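Local coordinates for alanine dehydrogenase/pyridine nucleotide transhydrogenase (Mycobacterium smegmatis str. MC2 155, PDB 3P2Y), which probably takes part, as the alpha 1 subunit of a pyridine nucleotide transhydrogenase, in coupling hydride transfer between NADH and NADP to proton pumping across a membrane, at residues P42-K47 / L342-V347; F67-Y72 / A77-P82; I109-P114 / M146-S151. One frame throughout, in Å; residues are numbered along the deposited sequence.

Contact 1. Residues P42-K47 / L342-V347; sequences PKVVEK and LYAKNV
Helical segments 42-47 and 342-347 approach each other most closely at Val44 and Ala344, whose CA atoms lie 6.8 Å apart. Both residues point their CB atoms into the interface. The branched end of Val44 meets the single methyl of Ala344, with Val44 CG2 3.8 Å from Ala344 CB. Val44 CG1 is slightly farther, 4.1 Å from the same Ala344 CB, so the alanine methyl rests against both branches of the valine. The valine rotamer decides which branch does what: CG1 is anti to the backbone N (chi1 173°), and CG2, beside that N, also reaches the next residue of the opposing helix. There it lies 4.1 Å from Lys345 CG, touching the aliphatic base of an extended lysine chain. The contact brings together two parts of the fold that are distant in sequence: helix 42-50 belongs to the N-terminal domain, while helix 336-354, from late in the chain, packs back onto that domain. The Tyr343 hydroxyl is hydrogen-bonded to Lys90 O, just past strand 87-89 of the parallel sheet. Lys345 and Asn346 also pack on Ala179 of the second subunit. The amino groups of Lys47 and Lys345 point into the same region, their NZ atoms 5.7 Å apart, and Lys345 NZ has a long, weak ion pair with Glu341.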
ATOM      1  N   PRO A  42      22.381  -0.293 -12.385  1.00 10.99           N
ATOM      2  CA  PRO A  42      23.609  -1.066 -12.599  1.00 11.89           C
ATOM      3  C   PRO A  42      23.521  -2.146 -13.688  1.00 12.39           C
ATOM      4  O   PRO A  42      24.464  -2.296 -14.465  1.00 12.63           O
ATOM      5  CB  PRO A  42      23.876  -1.673 -11.208  1.00 11.72           C
ATOM      6  CG  PRO A  42      23.366  -0.561 -10.266  1.00 12.41           C
ATOM      7  CD  PRO A  42      22.027  -0.233 -10.952  1.00 11.00           C
ATOM      8  N   LYS A  43      22.401  -2.870 -13.785  1.00 12.73           N
ATOM      9  CA  LYS A  43      22.271  -3.920 -14.825  1.00 14.05           C
ATOM     10  C   LYS A  43      22.396  -3.376 -16.241  1.00 13.59           C
ATOM     11  O   LYS A  43      22.920  -4.066 -17.126  1.00 13.26           O
ATOM     12  CB  LYS A  43      20.923  -4.682 -14.731  1.00 13.80           C
ATOM     13  CG  LYS A  43      20.780  -5.589 -13.528  1.00 20.93           C
ATOM     14  CD  LYS A  43      19.325  -6.119 -13.495  1.00 23.87           C
ATOM     15  CE  LYS A  43      19.038  -6.861 -12.191  1.00 31.62           C
ATOM     16  NZ  LYS A  43      17.788  -7.651 -12.333  1.00 31.80           N
ATOM     17  N   VAL A  44      21.928  -2.143 -16.454  1.00 12.05           N
ATOM     18  CA  VAL A  44      21.977  -1.518 -17.771  1.00 11.76           C
ATOM     19  C   VAL A  44      23.360  -0.945 -18.008  1.00 12.20           C
ATOM     20  O   VAL A  44      23.930  -1.075 -19.091  1.00 12.69           O
ATOM     21  CB  VAL A  44      20.837  -0.438 -17.926  1.00 10.84           C
ATOM     22  CG1 VAL A  44      20.971   0.356 -19.238  1.00 10.35           C
ATOM     23  CG2 VAL A  44      19.448  -1.139 -17.876  1.00 12.32           C
ATOM     24  N   VAL A  45      23.918  -0.327 -16.977  1.00 11.99           N
ATOM     25  CA  VAL A  45      25.324   0.113 -17.031  1.00 12.65           C
ATOM     26  C   VAL A  45      26.247  -1.038 -17.446  1.00 13.49           C
ATOM     27  O   VAL A  45      27.165  -0.861 -18.274  1.00 14.02           O
ATOM     28  CB  VAL A  45      25.754   0.735 -15.678  1.00 12.53           C
ATOM     29  CG1 VAL A  45      27.276   1.038 -15.673  1.00 12.38           C
ATOM     30  CG2 VAL A  45      24.972   2.032 -15.413  1.00 12.89           C
ATOM     31  N   GLU A  46      26.008  -2.224 -16.886  1.00 14.62           N
ATOM     32  CA  GLU A  46      26.834  -3.395 -17.204  1.00 17.26           C
ATOM     33  C   GLU A  46      26.831  -3.678 -18.719  1.00 17.71           C
ATOM     34  O   GLU A  46      27.892  -3.917 -19.331  1.00 18.13           O
ATOM     35  CB  GLU A  46      26.359  -4.618 -16.395  1.00 17.53           C
ATOM     36  CG  GLU A  46      27.258  -5.864 -16.502  1.00 24.92           C
ATOM     37  CD  GLU A  46      26.969  -6.929 -15.426  1.00 34.05           C
ATOM     38  OE1 GLU A  46      26.143  -6.685 -14.510  1.00 36.19           O
ATOM     39  OE2 GLU A  46      27.581  -8.027 -15.497  1.00 37.53           O
ATOM     40  N   LYS A  47      25.650  -3.616 -19.324  1.00 17.79           N
ATOM     41  CA  LYS A  47      25.524  -3.805 -20.777  1.00 18.80           C
ATOM     42  C   LYS A  47      26.280  -2.758 -21.592  1.00 18.69           C
ATOM     43  O   LYS A  47      26.925  -3.101 -22.596  1.00 18.96           O
ATOM     44  CB  LYS A  47      24.051  -3.801 -21.194  1.00 19.61           C
ATOM     45  CG  LYS A  47      23.191  -4.850 -20.470  1.00 24.08           C
ATOM     46  CD  LYS A  47      23.394  -6.253 -20.984  1.00 31.59           C
ATOM     47  CE  LYS A  47      22.289  -7.178 -20.459  1.00 35.00           C
ATOM     48  NZ  LYS A  47      20.926  -6.534 -20.581  1.00 38.20           N
ATOM     49  N   LEU A 342      13.211   0.256 -16.125  1.00  8.27           N
ATOM     50  CA  LEU A 342      12.435   0.391 -17.356  1.00  9.33           C
ATOM     51  C   LEU A 342      12.826   1.671 -18.109  1.00  8.77           C
ATOM     52  O   LEU A 342      13.019   1.632 -19.329  1.00  8.33           O
ATOM     53  CB  LEU A 342      10.945   0.387 -17.043  1.00  8.95           C
ATOM     54  CG  LEU A 342      10.474  -0.963 -16.470  1.00 11.78           C
ATOM     55  CD1 LEU A 342       9.021  -0.814 -16.054  1.00 14.08           C
ATOM     56  CD2 LEU A 342      10.639  -2.107 -17.462  1.00 12.95           C
ATOM     57  N   TYR A 343      12.930   2.776 -17.356  1.00  8.25           N
ATOM     58  CA  TYR A 343      13.362   4.075 -17.886  1.00  8.64           C
ATOM     59  C   TYR A 343      14.748   3.970 -18.518  1.00  8.59           C
ATOM     60  O   TYR A 343      15.008   4.519 -19.607  1.00  7.63           O
ATOM     61  CB  TYR A 343      13.374   5.151 -16.784  1.00  9.04           C
ATOM     62  CG  TYR A 343      13.740   6.519 -17.310  1.00  9.24           C
ATOM     63  CD1 TYR A 343      15.022   7.039 -17.110  1.00  7.23           C
ATOM     64  CD2 TYR A 343      12.792   7.303 -17.998  1.00  9.34           C
ATOM     65  CE1 TYR A 343      15.369   8.325 -17.618  1.00  6.95           C
ATOM     66  CE2 TYR A 343      13.131   8.557 -18.519  1.00  7.97           C
ATOM     67  CZ  TYR A 343      14.420   9.058 -18.306  1.00  8.00           C
ATOM     68  OH  TYR A 343      14.750  10.302 -18.747  1.00  7.98           O
ATOM     69  N   ALA A 344      15.658   3.288 -17.828  1.00  8.32           N
ATOM     70  CA  ALA A 344      17.018   3.095 -18.354  1.00  8.73           C
ATOM     71  C   ALA A 344      17.019   2.369 -19.689  1.00  8.43           C
ATOM     72  O   ALA A 344      17.778   2.721 -20.595  1.00  9.24           O
ATOM     73  CB  ALA A 344      17.866   2.289 -17.295  1.00  7.51           C
ATOM     74  N   LYS A 345      16.168   1.352 -19.817  1.00  8.89           N
ATOM     75  CA  LYS A 345      16.023   0.645 -21.104  1.00  9.02           C
ATOM     76  C   LYS A 345      15.422   1.569 -22.184  1.00  9.30           C
ATOM     77  O   LYS A 345      15.858   1.524 -23.355  1.00  9.30           O
ATOM     78  CB  LYS A 345      15.220  -0.649 -20.896  1.00 10.28           C
ATOM     79  CG  LYS A 345      16.031  -1.684 -20.121  1.00 12.82           C
ATOM     80  CD  LYS A 345      15.246  -2.988 -19.837  1.00 17.12           C
ATOM     81  CE  LYS A 345      16.164  -3.993 -19.128  1.00 23.22           C
ATOM     82  NZ  LYS A 345      15.528  -5.363 -19.047  1.00 25.98           N
ATOM     83  N   ASN A 346      14.474   2.439 -21.800  1.00  8.52           N
ATOM     84  CA  ASN A 346      13.922   3.421 -22.764  1.00  8.86           C
ATOM     85  C   ASN A 346      15.019   4.359 -23.281  1.00  8.97           C
ATOM     86  O   ASN A 346      15.177   4.587 -24.496  1.00  8.78           O
ATOM     87  CB  ASN A 346      12.821   4.299 -22.128  1.00  8.66           C
ATOM     88  CG  ASN A 346      11.585   3.502 -21.646  1.00  8.71           C
ATOM     89  OD1 ASN A 346      11.051   3.806 -20.593  1.00 10.42           O
ATOM     90  ND2 ASN A 346      11.135   2.533 -22.414  1.00  9.68           N
ATOM     91  N   VAL A 347      15.752   4.945 -22.332  1.00  8.48           N
ATOM     92  CA  VAL A 347      16.828   5.898 -22.668  1.00  9.41           C
ATOM     93  C   VAL A 347      17.925   5.223 -23.518  1.00  9.67           C
ATOM     94  O   VAL A 347      18.422   5.797 -24.541  1.00  9.01           O
ATOM     95  CB  VAL A 347      17.400   6.530 -21.363  1.00 11.06           C
ATOM     96  CG1 VAL A 347      18.764   7.186 -21.646  1.00 15.05           C
ATOM     97  CG2 VAL A 347      16.368   7.582 -20.838  1.00 11.26           C
TER

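Contact 2. Residues F67-Y72 / A77-P82; sequences FSDADY and ATIGDP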
ATOM      1  N   PHE A  67      20.683   1.400  -4.483  1.00 15.35           N
ATOM      2  CA  PHE A  67      21.927   0.900  -5.091  1.00 15.19           C
ATOM      3  C   PHE A  67      23.097   1.587  -4.402  1.00 16.50           C
ATOM      4  O   PHE A  67      22.917   2.681  -3.838  1.00 17.99           O
ATOM      5  CB  PHE A  67      21.981   1.240  -6.570  1.00 15.14           C
ATOM      6  CG  PHE A  67      20.926   0.539  -7.379  1.00 17.07           C
ATOM      7  CD1 PHE A  67      20.807  -0.840  -7.298  1.00 18.82           C
ATOM      8  CD2 PHE A  67      20.044   1.262  -8.184  1.00 17.20           C
ATOM      9  CE1 PHE A  67      19.824  -1.512  -8.032  1.00 22.11           C
ATOM     10  CE2 PHE A  67      19.071   0.587  -8.930  1.00 18.83           C
ATOM     11  CZ  PHE A  67      18.973  -0.780  -8.843  1.00 18.80           C
ATOM     12  N   SER A  68      24.283   0.981  -4.450  1.00 14.83           N
ATOM     13  CA  SER A  68      25.473   1.669  -3.911  1.00 13.29           C
ATOM     14  C   SER A  68      26.420   2.073  -5.029  1.00 12.70           C
ATOM     15  O   SER A  68      26.304   1.603  -6.176  1.00 12.85           O
ATOM     16  CB  SER A  68      26.215   0.755  -2.927  1.00 13.92           C
ATOM     17  OG  SER A  68      26.658  -0.369  -3.660  1.00 15.21           O
ATOM     18  N   ASP A  69      27.404   2.917  -4.701  1.00 12.29           N
ATOM     19  CA  ASP A  69      28.438   3.268  -5.671  1.00 12.98           C
ATOM     20  C   ASP A  69      29.141   1.975  -6.098  1.00 13.19           C
ATOM     21  O   ASP A  69      29.496   1.812  -7.272  1.00 12.96           O
ATOM     22  CB  ASP A  69      29.485   4.198  -5.037  1.00 12.28           C
ATOM     23  CG  ASP A  69      29.015   5.643  -4.912  1.00 12.51           C
ATOM     24  OD1 ASP A  69      27.848   5.956  -5.233  1.00 11.24           O
ATOM     25  OD2 ASP A  69      29.830   6.462  -4.431  1.00 12.02           O
ATOM     26  N   ALA A  70      29.344   1.051  -5.139  1.00 13.76           N
ATOM     27  CA  ALA A  70      30.017  -0.226  -5.471  1.00 14.20           C
ATOM     28  C   ALA A  70      29.233  -1.029  -6.511  1.00 14.04           C
ATOM     29  O   ALA A  70      29.837  -1.684  -7.347  1.00 14.74           O
ATOM     30  CB  ALA A  70      30.283  -1.076  -4.215  1.00 14.99           C
ATOM     31  N   ASP A  71      27.899  -0.959  -6.478  1.00 14.15           N
ATOM     32  CA  ASP A  71      27.084  -1.666  -7.485  1.00 14.05           C
ATOM     33  C   ASP A  71      27.414  -1.151  -8.877  1.00 13.50           C
ATOM     34  O   ASP A  71      27.604  -1.925  -9.829  1.00 14.65           O
ATOM     35  CB  ASP A  71      25.591  -1.485  -7.225  1.00 14.12           C
ATOM     36  CG  ASP A  71      25.123  -2.205  -6.000  1.00 17.10           C
ATOM     37  OD1 ASP A  71      25.702  -3.277  -5.657  1.00 20.76           O
ATOM     38  OD2 ASP A  71      24.165  -1.703  -5.373  1.00 17.91           O
ATOM     39  N   TYR A  72      27.505   0.171  -8.995  1.00 12.78           N
ATOM     40  CA  TYR A  72      27.908   0.786 -10.268  1.00 12.90           C
ATOM     41  C   TYR A  72      29.332   0.458 -10.704  1.00 13.13           C
ATOM     42  O   TYR A  72      29.562   0.173 -11.871  1.00 12.51           O
ATOM     43  CB  TYR A  72      27.652   2.298 -10.265  1.00 11.02           C
ATOM     44  CG  TYR A  72      26.161   2.613 -10.376  1.00 10.76           C
ATOM     45  CD1 TYR A  72      25.495   2.521 -11.612  1.00  9.27           C
ATOM     46  CD2 TYR A  72      25.438   3.024  -9.261  1.00 10.93           C
ATOM     47  CE1 TYR A  72      24.112   2.839 -11.708  1.00  9.38           C
ATOM     48  CE2 TYR A  72      24.065   3.327  -9.345  1.00 11.61           C
ATOM     49  CZ  TYR A  72      23.424   3.243 -10.570  1.00 10.82           C
ATOM     50  OH  TYR A  72      22.082   3.554 -10.638  1.00 10.13           O
ATOM     51  N   ALA A  77      31.231   1.013 -14.222  1.00 15.58           N
ATOM     52  CA  ALA A  77      31.277   2.477 -14.173  1.00 15.17           C
ATOM     53  C   ALA A  77      32.413   2.984 -13.305  1.00 15.57           C
ATOM     54  O   ALA A  77      32.930   2.268 -12.429  1.00 16.17           O
ATOM     55  CB  ALA A  77      29.951   3.053 -13.624  1.00 14.06           C
ATOM     56  N   THR A  78      32.782   4.228 -13.543  1.00 15.49           N
ATOM     57  CA  THR A  78      33.607   4.974 -12.589  0.70 15.80           C
ATOM     58  C   THR A  78      32.708   5.964 -11.860  1.00 14.75           C
ATOM     59  O   THR A  78      31.709   6.428 -12.413  1.00 14.18           O
ATOM     60  CB  THR A  78      34.744   5.725 -13.279  0.70 16.07           C
ATOM     61  OG1 THR A  78      34.198   6.762 -14.095  0.70 18.23           O
ATOM     62  CG2 THR A  78      35.546   4.777 -14.148  0.70 18.97           C
ATOM     63  N   ILE A  79      33.036   6.260 -10.604  1.00 13.65           N
ATOM     64  CA  ILE A  79      32.228   7.216  -9.828  1.00 12.03           C
ATOM     65  C   ILE A  79      32.885   8.588  -9.943  1.00 12.62           C
ATOM     66  O   ILE A  79      34.086   8.738  -9.658  1.00 13.17           O
ATOM     67  CB  ILE A  79      32.117   6.789  -8.335  1.00 11.39           C
ATOM     68  CG1 ILE A  79      31.535   5.365  -8.198  1.00 12.08           C
ATOM     69  CG2 ILE A  79      31.316   7.839  -7.535  1.00 12.52           C
ATOM     70  CD1 ILE A  79      30.086   5.141  -8.784  1.00 10.16           C
ATOM     71  N   GLY A  80      32.139   9.600 -10.356  1.00 12.08           N
ATOM     72  CA  GLY A  80      32.769  10.901 -10.583  1.00 14.03           C
ATOM     73  C   GLY A  80      31.795  11.918 -11.126  1.00 14.45           C
ATOM     74  O   GLY A  80      30.589  11.740 -11.013  1.00 15.29           O
ATOM     75  N   ASP A  81      32.321  12.991 -11.718  1.00 14.42           N
ATOM     76  CA  ASP A  81      31.470  14.085 -12.195  1.00 14.47           C
ATOM     77  C   ASP A  81      30.787  13.673 -13.514  1.00 13.41           C
ATOM     78  O   ASP A  81      31.458  13.409 -14.507  1.00 13.39           O
ATOM     79  CB  ASP A  81      32.350  15.340 -12.364  1.00 15.07           C
ATOM     80  CG  ASP A  81      31.571  16.575 -12.779  1.00 18.27           C
ATOM     81  OD1 ASP A  81      30.338  16.540 -12.910  1.00 15.73           O
ATOM     82  OD2 ASP A  81      32.243  17.610 -12.989  1.00 19.33           O
ATOM     83  N   PRO A  82      29.441  13.621 -13.519  1.00 13.11           N
ATOM     84  CA  PRO A  82      28.761  13.143 -14.699  1.00 13.12           C
ATOM     85  C   PRO A  82      28.533  14.239 -15.739  1.00 13.33           C
ATOM     86  O   PRO A  82      28.319  13.910 -16.911  1.00 13.73           O
ATOM     87  CB  PRO A  82      27.420  12.653 -14.129  1.00 13.40           C
ATOM     88  CG  PRO A  82      27.112  13.639 -13.048  1.00 13.49           C
ATOM     89  CD  PRO A  82      28.498  13.908 -12.418  1.00 13.00           C
TER
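Ile79 lays its side chain across that of Asp69 at about a right angle, packing the short strand 78-79 against the start of helix 69-74. These elements close the beta-alpha-beta unit formed by strand 54-57, helix 69-74 and strand 78-79, at one edge of the N-terminal parallel sheet. The two arms of the isoleucine meet different parts of the aspartate. CG2, beside the carbonyl carbon and anti to the backbone N, stands 3.7 Å from Asp69 OD2; CG1, beside the backbone N, bends back at chi2 (-60°) and puts CD1 3.7 Å from Asp69 O. The carboxylate has its polar partners elsewhere: OD2 bonds to Ser59 OG and OD1 to Ala60 N, which hold it in place while its flank packs on the isoleucine.

One turn further along the helix, Ile79 CD1 touches Tyr72 CB at 4.0 Å. Ala77 CB lies 4.1 Å from the same Tyr72 CB, so the base of the tyrosine is held by two apolar groups while its ring leads away and its hydroxyl bonds to Leu40 O. Ala77 N donates to Tyr72 O over 3.0 Å, with an N-H...O angle of 152°, tying Ala77 to the helix backbone. Its neighbour Gly76 is a calcium-binding residue, and a bound calcium ion lies about 6 Å from the Ala77 side chain.

The start of the helix is fixed by a capping box. Asp71 N donates to Ser68 OG at 3.1 Å, and Ser68 N returns a bond to Asp71 OD2 at 2.8 Å, meeting that oxygen from above the carboxylate plane, 45° out of it.

Contact 3. Residues I109-P114 / M146-S151; sequences IGFLAP and MDALSS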
ATOM      1  N   ILE A 109      19.877  13.598 -22.713  1.00  8.36           N
ATOM      2  CA  ILE A 109      18.649  12.811 -22.911  1.00  8.74           C
ATOM      3  C   ILE A 109      17.958  12.780 -21.574  1.00  8.68           C
ATOM      4  O   ILE A 109      18.597  12.454 -20.573  1.00  9.31           O
ATOM      5  CB  ILE A 109      18.949  11.348 -23.321  1.00  8.21           C
ATOM      6  CG1 ILE A 109      19.613  11.310 -24.716  1.00  9.25           C
ATOM      7  CG2 ILE A 109      17.631  10.499 -23.317  1.00  8.94           C
ATOM      8  CD1 ILE A 109      20.202   9.923 -25.120  1.00 10.83           C
ATOM      9  N   GLY A 110      16.652  13.087 -21.555  1.00  9.49           N
ATOM     10  CA  GLY A 110      15.880  12.980 -20.298  1.00 10.21           C
ATOM     11  C   GLY A 110      14.455  13.464 -20.509  1.00  9.82           C
ATOM     12  O   GLY A 110      14.084  13.795 -21.634  1.00  9.64           O
ATOM     13  N   PHE A 111      13.668  13.546 -19.442  1.00 10.26           N
ATOM     14  CA  PHE A 111      12.401  14.267 -19.537  1.00 10.73           C
ATOM     15  C   PHE A 111      12.780  15.735 -19.524  1.00 11.83           C
ATOM     16  O   PHE A 111      13.446  16.185 -18.599  1.00 12.34           O
ATOM     17  CB  PHE A 111      11.468  13.982 -18.361  1.00 11.03           C
ATOM     18  CG  PHE A 111      10.856  12.607 -18.381  1.00 10.32           C
ATOM     19  CD1 PHE A 111      10.039  12.198 -19.432  1.00 11.13           C
ATOM     20  CD2 PHE A 111      11.066  11.721 -17.321  1.00 12.52           C
ATOM     21  CE1 PHE A 111       9.440  10.922 -19.433  1.00 11.89           C
ATOM     22  CE2 PHE A 111      10.497  10.457 -17.317  1.00 12.79           C
ATOM     23  CZ  PHE A 111       9.675  10.034 -18.391  1.00 11.58           C
ATOM     24  N   LEU A 112      12.407  16.460 -20.579  1.00 12.65           N
ATOM     25  CA  LEU A 112      12.786  17.864 -20.708  1.00 13.62           C
ATOM     26  C   LEU A 112      11.613  18.827 -20.739  1.00 15.51           C
ATOM     27  O   LEU A 112      11.801  19.992 -21.092  1.00 16.81           O
ATOM     28  CB  LEU A 112      13.693  18.098 -21.946  1.00 14.23           C
ATOM     29  CG  LEU A 112      14.977  17.270 -21.968  1.00 14.42           C
ATOM     30  CD1 LEU A 112      15.770  17.441 -23.293  1.00 13.70           C
ATOM     31  CD2 LEU A 112      15.874  17.610 -20.784  1.00 16.17           C
ATOM     32  N   ALA A 113      10.410  18.355 -20.413  1.00 15.40           N
ATOM     33  CA  ALA A 113       9.221  19.204 -20.275  1.00 17.41           C
ATOM     34  C   ALA A 113       9.000  20.175 -21.457  1.00 18.85           C
ATOM     35  O   ALA A 113       8.860  21.385 -21.244  1.00 20.00           O
ATOM     36  CB  ALA A 113       9.281  19.980 -18.935  1.00 17.56           C
ATOM     37  N   PRO A 114       8.990  19.653 -22.701  1.00 20.14           N
ATOM     38  CA  PRO A 114       8.943  20.554 -23.866  1.00 21.95           C
ATOM     39  C   PRO A 114       7.702  21.468 -23.866  1.00 23.44           C
ATOM     40  O   PRO A 114       7.779  22.607 -24.314  1.00 24.33           O
ATOM     41  CB  PRO A 114       8.955  19.589 -25.073  1.00 21.31           C
ATOM     42  CG  PRO A 114       8.491  18.279 -24.529  1.00 21.51           C
ATOM     43  CD  PRO A 114       9.041  18.240 -23.115  1.00 19.59           C
ATOM     44  N   MET A 146      11.163   2.675 -26.514  1.00 11.80           N
ATOM     45  CA  MET A 146      11.704   3.977 -26.056  1.00 11.97           C
ATOM     46  C   MET A 146      10.668   4.810 -25.328  1.00 11.79           C
ATOM     47  O   MET A 146      10.934   5.968 -24.997  1.00 12.59           O
ATOM     48  CB  MET A 146      12.226   4.810 -27.260  1.00 12.21           C
ATOM     49  CG  MET A 146      13.324   4.135 -28.015  1.00 12.26           C
ATOM     50  SD  MET A 146      13.527   4.915 -29.656  1.00 15.08           S
ATOM     51  CE  MET A 146      14.349   3.548 -30.491  1.00 16.29           C
ATOM     52  N   ASP A 147       9.492   4.229 -25.066  1.00 11.63           N
ATOM     53  CA  ASP A 147       8.370   5.022 -24.578  1.00 12.19           C
ATOM     54  C   ASP A 147       8.436   5.172 -23.055  1.00 10.87           C
ATOM     55  O   ASP A 147       7.825   4.389 -22.307  1.00 10.65           O
ATOM     56  CB  ASP A 147       7.049   4.360 -24.983  1.00 12.59           C
ATOM     57  CG  ASP A 147       5.833   5.223 -24.680  1.00 16.35           C
ATOM     58  OD1 ASP A 147       5.939   6.253 -23.973  1.00 13.84           O
ATOM     59  OD2 ASP A 147       4.732   4.840 -25.155  1.00 17.25           O
ATOM     60  N   ALA A 148       9.196   6.170 -22.614  1.00 11.56           N
ATOM     61  CA  ALA A 148       9.339   6.448 -21.174  1.00 10.42           C
ATOM     62  C   ALA A 148       8.058   6.927 -20.488  1.00 11.55           C
ATOM     63  O   ALA A 148       7.811   6.613 -19.312  1.00 11.20           O
ATOM     64  CB  ALA A 148      10.482   7.472 -20.958  1.00 10.84           C
ATOM     65  N   LEU A 149       7.263   7.747 -21.174  1.00 10.97           N
ATOM     66  CA  LEU A 149       5.982   8.139 -20.593  1.00 11.48           C
ATOM     67  C   LEU A 149       5.163   6.882 -20.216  1.00 11.76           C
ATOM     68  O   LEU A 149       4.615   6.818 -19.100  1.00 11.50           O
ATOM     69  CB  LEU A 149       5.192   9.096 -21.522  1.00 12.67           C
ATOM     70  CG  LEU A 149       5.781  10.515 -21.620  1.00 14.38           C
ATOM     71  CD1 LEU A 149       5.106  11.245 -22.791  1.00 18.66           C
ATOM     72  CD2 LEU A 149       5.701  11.310 -20.288  1.00 16.65           C
ATOM     73  N   SER A 150       5.138   5.873 -21.093  1.00 10.99           N
ATOM     74  CA  SER A 150       4.379   4.638 -20.830  0.50 11.43           C
ATOM     75  C   SER A 150       4.989   3.799 -19.701  1.00 11.14           C
ATOM     76  O   SER A 150       4.275   3.287 -18.831  1.00 10.03           O
ATOM     77  CB  SER A 150       4.266   3.800 -22.112  0.50 11.84           C
ATOM     78  OG  SER A 150       3.782   2.503 -21.853  0.50 13.39           O
ATOM     79  N   SER A 151       6.313   3.640 -19.702  1.00 10.09           N
ATOM     80  CA  SER A 151       6.885   2.768 -18.643  1.00 10.16           C
ATOM     81  C   SER A 151       6.639   3.363 -17.256  1.00  9.72           C
ATOM     82  O   SER A 151       6.312   2.636 -16.316  1.00  9.32           O
ATOM     83  CB  SER A 151       8.384   2.475 -18.857  1.00 11.14           C
ATOM     84  OG  SER A 151       9.198   3.629 -18.692  1.00  9.54           O
TER
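Phe111 reaches from the end of strand 107-110 to the first turn of helix 148-167 and makes every side-chain contact between the two segments. The strand is one of the inner strands of the N-terminal parallel sheet, and its partner is the long helix 148-167. The loop after the strand thus meets the beginning of that helix.

The contact across the segments is apolar. Phe111 CZ lies 3.7 Å from Ala148 CB, and the neighbouring Phe111 CE1 is 3.9 Å from Leu149 CD2, so two adjacent ring atoms meet two successive side chains of the helix. Both groups approach the ring obliquely. Phe111 CG lies beside the backbone N and anti to the carbonyl carbon (chi1 -72°), an orientation that carries the far end of the ring to the helix although its CB does not point that way.

Aromatic contact widens this patch: the Phe111 ring also meets that of Tyr343 on helix 336-354, their planes at about 35°.

No hydrogen bond joins the two segments; each has polar partners of its own. After Phe111, Glu135 grips the loop with both carboxylate oxygens, OE1 taking Leu112 N and OE2 taking Ala113 N. The hydroxyl of Ser151 bonds to Asn346 OD1, linking helix 148-167 to helix 336-354. Just before helix 148-167, Asp147 is the centre of an inverse gamma turn, closed by a weak bond from Ala148 N to Met146 O at 3.0 Å. The same aspartate is the N-cap: its OD1 accepts from Ser150 N at 3.0 Å, the donor standing well above the carboxylate plane, 64° out of it.

In the fold
From the N terminus, the chain passes the first segment of contact 1 on helix 42-50 and then runs through contact 2, which closes the short loop between helix 69-74 and strand 78-79. Contact 3 opens later, at strand 107-110, and closes at the start of helix 148-167. Contacts 2 and 3 follow one another in series, and both are nested inside the long loop that contact 1 closes when helix 336-354 returns to the N-terminal domain. Contact 2 abuts contact 1 through Pro42 and Tyr72, while Asn346 and Tyr343 of helix 336-354 touch Ser151 and Phe111 of contact 3. Contacts 2 and 3 do not touch, yet both reach the same parallel sheet.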